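Local atomic coordinates of nitrilotriacetate monooxygenase (Burkholderia pseudomallei, PDB entry 3SDO), a protein that probably acts as a flavin-dependent monooxygenase of the bacterial luciferase-like superfamily, inserting oxygen into an organic substrate with FMN as the flavin. Residues A114-L118 against I206-Q211; P106-A110 against V160-W165. Numbering follows the deposited sequence.

Both contacts use helix 106-119, a barrel helix of this luciferase-like fold, and both are largely buried. Contact 2 is helix on helix: residues 106-110 meet residues 160-165 of helix 150-165 mostly through apolar side chains, from alanine and valine to proline and aromatic rings, with a single indole hydrogen bond. Contact 1, its centre about 12 Å from that of contact 2, joins residues 114-118 near the helix's other end to the irregular segment 206-211, and there polar groups and a water matter more. The two meet where the CB of Ala114 packs 3.7 Å from NE1 of Trp165, and Arg208 NE lies 3.2 Å from Trp165 O, a weak hydrogen bond. Each also touches the second subunit.

Contact 1 of 2, residues A114-L118 against I206-Q211; sequences ASLDL and IRRSPQ
In this TIM-barrel-type luciferase fold, the last turn or so of helix 106-119 is covered by an extended loop segment, 206-211, leading toward strand 215-218. Residues 114-118 are regular helix, with Leu118 N bonded to Ala114 O at 2.9 Å; across the contact the CA atoms of Ala114 and Arg208 lie 6.9 Å apart, those of Leu118 and Ser209 5.0 Å. Ile206, extended (phi/psi -150/148) and tt, lays its branched side chain over the helix: CG2 is 3.5 Å from Ala114 CB, whose small size permits this approach, and CD1 is 3.5 Å from Ser115 CA. Ser115 OG bonds to Ser81 of the second subunit. Arg207 places CG 3.9 Å from CD1 of Leu118 (tp), while its NE bonds Arg208 O at 2.8 Å; a water joins Arg207 O (2.9 Å) to Ala114 O (2.8 Å). The CA-to-CB bond of Arg208 points away from the helix; its guanidinium hydrogen-bonds to Lys440 O and forms salt bridges with Asp166 and Asp170. Ser209 (chi1 p) turns back toward the helix: its OG gives a very short bond of 2.5 Å to OD2 of Asp117 (chi1 -147°, between wells) and accepts from Gln211 N at 3.1 Å in an ST turn across Pro210, whose ring restrains phi (here -69°). From Gln211 (pt), NE2 gives to Ala124 O and, at 2.8 Å, to Asp117 OD1, where Ala124 N also donates.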
loop_
_atom_site.group_PDB
_atom_site.type_symbol
_atom_site.label_atom_id
_atom_site.label_comp_id
_atom_site.label_asym_id
_atom_site.label_seq_id
_atom_site.Cartn_x
_atom_site.Cartn_y
_atom_site.Cartn_z
ATOM N N ALA A 114 -6.925 -7.831 0.880
ATOM C CA ALA A 114 -7.104 -9.185 0.277
ATOM C C ALA A 114 -6.011 -9.516 -0.755
ATOM O O ALA A 114 -5.563 -10.660 -0.853
ATOM C CB ALA A 114 -8.471 -9.333 -0.355
ATOM N N SER A 115 -5.563 -8.496 -1.476
ATOM C CA SER A 115 -4.549 -8.658 -2.509
ATOM C C SER A 115 -3.186 -8.879 -1.853
ATOM O O SER A 115 -2.440 -9.777 -2.248
ATOM C CB SER A 115 -4.584 -7.458 -3.477
ATOM O OG SER A 115 -3.642 -7.539 -4.533
ATOM N N LEU A 116 -2.862 -8.077 -0.841
ATOM C CA LEU A 116 -1.662 -8.336 -0.036
ATOM C C LEU A 116 -1.687 -9.759 0.539
ATOM O O LEU A 116 -0.683 -10.488 0.474
ATOM C CB LEU A 116 -1.523 -7.290 1.085
ATOM C CG LEU A 116 -0.478 -7.512 2.186
ATOM C CD1 LEU A 116 0.955 -7.428 1.579
ATOM C CD2 LEU A 116 -0.681 -6.508 3.352
ATOM N N ASP A 117 -2.837 -10.171 1.055
ATOM C CA ASP A 117 -2.993 -11.499 1.655
ATOM C C ASP A 117 -2.776 -12.598 0.636
ATOM O O ASP A 117 -2.131 -13.606 0.958
ATOM C CB ASP A 117 -4.386 -11.659 2.306
ATOM C CG ASP A 117 -4.392 -12.568 3.557
ATOM O OD1 ASP A 117 -3.347 -12.797 4.192
ATOM O OD2 ASP A 117 -5.488 -13.030 3.907
ATOM N N LEU A 118 -3.307 -12.428 -0.589
ATOM C CA LEU A 118 -3.163 -13.458 -1.615
ATOM C C LEU A 118 -1.710 -13.519 -2.144
ATOM O O LEU A 118 -1.135 -14.588 -2.305
ATOM C CB LEU A 118 -4.137 -13.214 -2.749
ATOM C CG LEU A 118 -4.459 -14.396 -3.647
ATOM C CD1 LEU A 118 -5.193 -15.507 -2.862
ATOM C CD2 LEU A 118 -5.302 -13.933 -4.837
ATOM N N ILE A 206 -11.923 -10.268 -5.635
ATOM C CA ILE A 206 -10.744 -11.077 -5.335
ATOM C C ILE A 206 -11.126 -12.130 -4.295
ATOM O O ILE A 206 -12.007 -11.910 -3.439
ATOM C CB ILE A 206 -9.568 -10.215 -4.875
ATOM C CG1 ILE A 206 -8.307 -11.069 -4.727
ATOM C CG2 ILE A 206 -9.924 -9.483 -3.565
ATOM C CD1 ILE A 206 -7.027 -10.241 -4.496
ATOM N N ARG A 207 -10.473 -13.280 -4.402
ATOM C CA ARG A 207 -10.790 -14.451 -3.578
ATOM C C ARG A 207 -10.169 -14.363 -2.178
ATOM O O ARG A 207 -9.453 -13.396 -1.851
ATOM C CB ARG A 207 -10.296 -15.721 -4.276
ATOM C CG ARG A 207 -8.772 -15.795 -4.469
ATOM C CD ARG A 207 -8.357 -17.213 -4.718
ATOM N NE ARG A 207 -8.599 -18.027 -3.523
ATOM C CZ ARG A 207 -8.768 -19.337 -3.516
ATOM N NH1 ARG A 207 -8.709 -20.032 -4.653
ATOM N NH2 ARG A 207 -8.994 -19.965 -2.356
ATOM N N ARG A 208 -10.390 -15.422 -1.398
ATOM C CA ARG A 208 -9.885 -15.542 -0.027
ATOM C C ARG A 208 -8.479 -16.158 -0.049
ATOM O O ARG A 208 -8.143 -16.845 -0.983
ATOM C CB ARG A 208 -10.854 -16.388 0.804
ATOM C CG ARG A 208 -12.274 -15.835 0.793
ATOM C CD ARG A 208 -13.298 -16.697 1.542
ATOM N NE ARG A 208 -13.399 -16.339 2.946
ATOM C CZ ARG A 208 -12.972 -17.066 3.979
ATOM N NH1 ARG A 208 -12.363 -18.221 3.792
ATOM N NH2 ARG A 208 -13.124 -16.595 5.211
ATOM N N SER A 209 -7.676 -15.890 0.982
ATOM C CA SER A 209 -6.280 -16.333 1.078
ATOM C C SER A 209 -6.131 -17.697 1.740
ATOM O O SER A 209 -7.114 -18.296 2.179
ATOM C CB SER A 209 -5.471 -15.311 1.894
ATOM O OG SER A 209 -5.760 -15.413 3.292
ATOM N N PRO A 210 -4.891 -18.191 1.842
ATOM C CA PRO A 210 -4.724 -19.427 2.574
ATOM C C PRO A 210 -4.969 -19.320 4.088
ATOM O O PRO A 210 -5.010 -20.348 4.747
ATOM C CB PRO A 210 -3.269 -19.805 2.280
ATOM C CG PRO A 210 -3.007 -19.191 0.923
ATOM C CD PRO A 210 -3.691 -17.875 1.029
ATOM N N GLN A 211 -5.167 -18.117 4.643
ATOM C CA GLN A 211 -5.595 -18.021 6.059
ATOM C C GLN A 211 -7.058 -17.577 6.200
ATOM O O GLN A 211 -7.545 -17.330 7.310
ATOM C CB GLN A 211 -4.670 -17.116 6.854
ATOM C CG GLN A 211 -4.652 -15.661 6.412
ATOM C CD GLN A 211 -3.842 -14.782 7.330
ATOM O OE1 GLN A 211 -3.424 -15.207 8.423
ATOM N NE2 GLN A 211 -3.623 -13.542 6.909
HETATM O O HOH W 1 -7.051 -12.947 -0.373
#

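Contact 2 of 2, residues P106-A110 against V160-W165; sequences PYNVA and VVQGLW
This is a buried helix-helix packing contact on the outside of the parallel beta-barrel, between the first turn of helix 106-119 and the C-terminal part of helix 150-165. The short axes approach to 8.8 Å and cross at -53°, with the CA atoms of Ala110 and Val161 5.1 Å apart. Both segments are regular helix, holding Ala110 N to Pro106 O, Leu164 N to Val160 O and Trp165 N to Val161 O at 2.9 Å each. Pro106 suits a helix's first turn, where its missing amide hydrogen costs nothing; its CB meets Val160 CG1 at 3.6 Å and Val161 CG2 at 4.0 Å. Both valines are t, and Val161 reaches CG2 to 4.1 Å from Val109 CG1 and CG1 to 3.9 Å from Ala110 CB. Ala110, whose lone methyl is small enough for close approach, also receives CD1 of Leu164 (mt) at 3.8 Å from its CB. The same CD1 is 3.7 Å from CD1 of Tyr107, which starts away from the partner helix but with chi1 t brings its ring back beside Leu164; its hydroxyl hydrogen-bonds to Pro203 O. Asn108 hydrogen-bonds to Tyr103 O and Tyr140 OH of the second subunit. Trp165 (chi1 m) supplies the one polar link: NE1 donates to Ala110 O at 2.9 Å (N-H...O angle 165°), the oxygen near the indole plane, so the large ring stays buried with its N-H satisfied. Beneath the helices, Val109, Val161 and Trp165 all rest on Trp126 of strand 124-129; Trp165 also touches Ile216 of strand 215-218 and Phe113 farther along helix 106-119.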
loop_
_atom_site.group_PDB
_atom_site.type_symbol
_atom_site.label_atom_id
_atom_site.label_comp_id
_atom_site.label_asym_id
_atom_site.label_seq_id
_atom_site.Cartn_x
_atom_site.Cartn_y
_atom_site.Cartn_z
ATOM N N PRO A 106 -14.526 1.114 2.491
ATOM C CA PRO A 106 -14.413 -0.310 2.831
ATOM C C PRO A 106 -14.139 -1.229 1.626
ATOM O O PRO A 106 -13.396 -2.193 1.763
ATOM C CB PRO A 106 -15.775 -0.650 3.458
ATOM C CG PRO A 106 -16.641 0.522 3.232
ATOM C CD PRO A 106 -15.786 1.703 2.975
ATOM N N TYR A 107 -14.711 -0.927 0.464
ATOM C CA TYR A 107 -14.439 -1.763 -0.714
ATOM C C TYR A 107 -12.956 -1.728 -1.090
ATOM O O TYR A 107 -12.370 -2.769 -1.427
ATOM C CB TYR A 107 -15.335 -1.381 -1.907
ATOM C CG TYR A 107 -15.466 -2.478 -2.964
ATOM C CD1 TYR A 107 -16.376 -3.530 -2.810
ATOM C CD2 TYR A 107 -14.672 -2.468 -4.109
ATOM C CE1 TYR A 107 -16.515 -4.528 -3.792
ATOM C CE2 TYR A 107 -14.783 -3.467 -5.080
ATOM C CZ TYR A 107 -15.709 -4.490 -4.917
ATOM O OH TYR A 107 -15.813 -5.470 -5.880
ATOM N N ASN A 108 -12.340 -0.553 -1.007
ATOM C CA ASN A 108 -10.913 -0.417 -1.308
ATOM C C ASN A 108 -10.036 -1.099 -0.251
ATOM O O ASN A 108 -9.037 -1.721 -0.585
ATOM C CB ASN A 108 -10.502 1.073 -1.425
ATOM C CG ASN A 108 -11.078 1.745 -2.661
ATOM O OD1 ASN A 108 -11.337 1.080 -3.668
ATOM N ND2 ASN A 108 -11.293 3.067 -2.592
ATOM N N VAL A 109 -10.383 -0.929 1.023
ATOM C CA VAL A 109 -9.665 -1.599 2.101
ATOM C C VAL A 109 -9.709 -3.104 1.916
ATOM O O VAL A 109 -8.681 -3.789 1.981
ATOM C CB VAL A 109 -10.234 -1.196 3.483
ATOM C CG1 VAL A 109 -9.588 -2.048 4.614
ATOM C CG2 VAL A 109 -9.992 0.315 3.716
ATOM N N ALA A 110 -10.897 -3.621 1.671
ATOM C CA ALA A 110 -11.059 -5.047 1.468
ATOM C C ALA A 110 -10.171 -5.570 0.322
ATOM O O ALA A 110 -9.469 -6.591 0.488
ATOM C CB ALA A 110 -12.539 -5.378 1.244
ATOM N N VAL A 160 -18.387 -4.491 7.029
ATOM C CA VAL A 160 -18.432 -4.462 5.567
ATOM C C VAL A 160 -17.195 -5.148 4.961
ATOM O O VAL A 160 -17.323 -6.007 4.087
ATOM C CB VAL A 160 -18.568 -3.020 5.029
ATOM C CG1 VAL A 160 -18.488 -2.982 3.475
ATOM C CG2 VAL A 160 -19.910 -2.415 5.483
ATOM N N VAL A 161 -16.009 -4.784 5.438
ATOM C CA VAL A 161 -14.785 -5.398 4.925
ATOM C C VAL A 161 -14.834 -6.925 5.061
ATOM O O VAL A 161 -14.647 -7.643 4.071
ATOM C CB VAL A 161 -13.537 -4.815 5.575
ATOM C CG1 VAL A 161 -12.249 -5.596 5.150
ATOM C CG2 VAL A 161 -13.409 -3.376 5.163
ATOM N N GLN A 162 -15.137 -7.411 6.262
ATOM C CA GLN A 162 -15.193 -8.834 6.505
ATOM C C GLN A 162 -16.288 -9.539 5.686
ATOM O O GLN A 162 -16.069 -10.637 5.193
ATOM C CB GLN A 162 -15.331 -9.118 8.012
ATOM C CG GLN A 162 -14.042 -8.834 8.771
ATOM C CD GLN A 162 -14.158 -9.160 10.241
ATOM O OE1 GLN A 162 -15.210 -8.967 10.829
ATOM N NE2 GLN A 162 -13.082 -9.655 10.836
ATOM N N GLY A 163 -17.461 -8.914 5.547
ATOM C CA GLY A 163 -18.480 -9.396 4.635
ATOM C C GLY A 163 -17.985 -9.529 3.202
ATOM O O GLY A 163 -18.215 -10.548 2.533
ATOM N N LEU A 164 -17.294 -8.506 2.717
ATOM C CA LEU A 164 -16.716 -8.556 1.351
ATOM C C LEU A 164 -15.695 -9.667 1.197
ATOM O O LEU A 164 -15.614 -10.317 0.138
ATOM C CB LEU A 164 -16.074 -7.219 0.972
ATOM C CG LEU A 164 -17.036 -6.059 0.749
ATOM C CD1 LEU A 164 -16.257 -4.753 0.700
ATOM C CD2 LEU A 164 -17.846 -6.235 -0.536
ATOM N N TRP A 165 -14.926 -9.901 2.252
ATOM C CA TRP A 165 -13.924 -10.972 2.238
ATOM C C TRP A 165 -14.545 -12.365 2.154
ATOM O O TRP A 165 -13.842 -13.318 1.869
ATOM C CB TRP A 165 -12.993 -10.905 3.459
ATOM C CG TRP A 165 -11.958 -9.818 3.389
ATOM C CD1 TRP A 165 -11.447 -9.224 2.249
ATOM C CD2 TRP A 165 -11.283 -9.194 4.501
ATOM N NE1 TRP A 165 -10.511 -8.270 2.601
ATOM C CE2 TRP A 165 -10.393 -8.233 3.968
ATOM C CE3 TRP A 165 -11.355 -9.343 5.888
ATOM C CZ2 TRP A 165 -9.579 -7.443 4.776
ATOM C CZ3 TRP A 165 -10.540 -8.547 6.702
ATOM C CH2 TRP A 165 -9.663 -7.621 6.150
#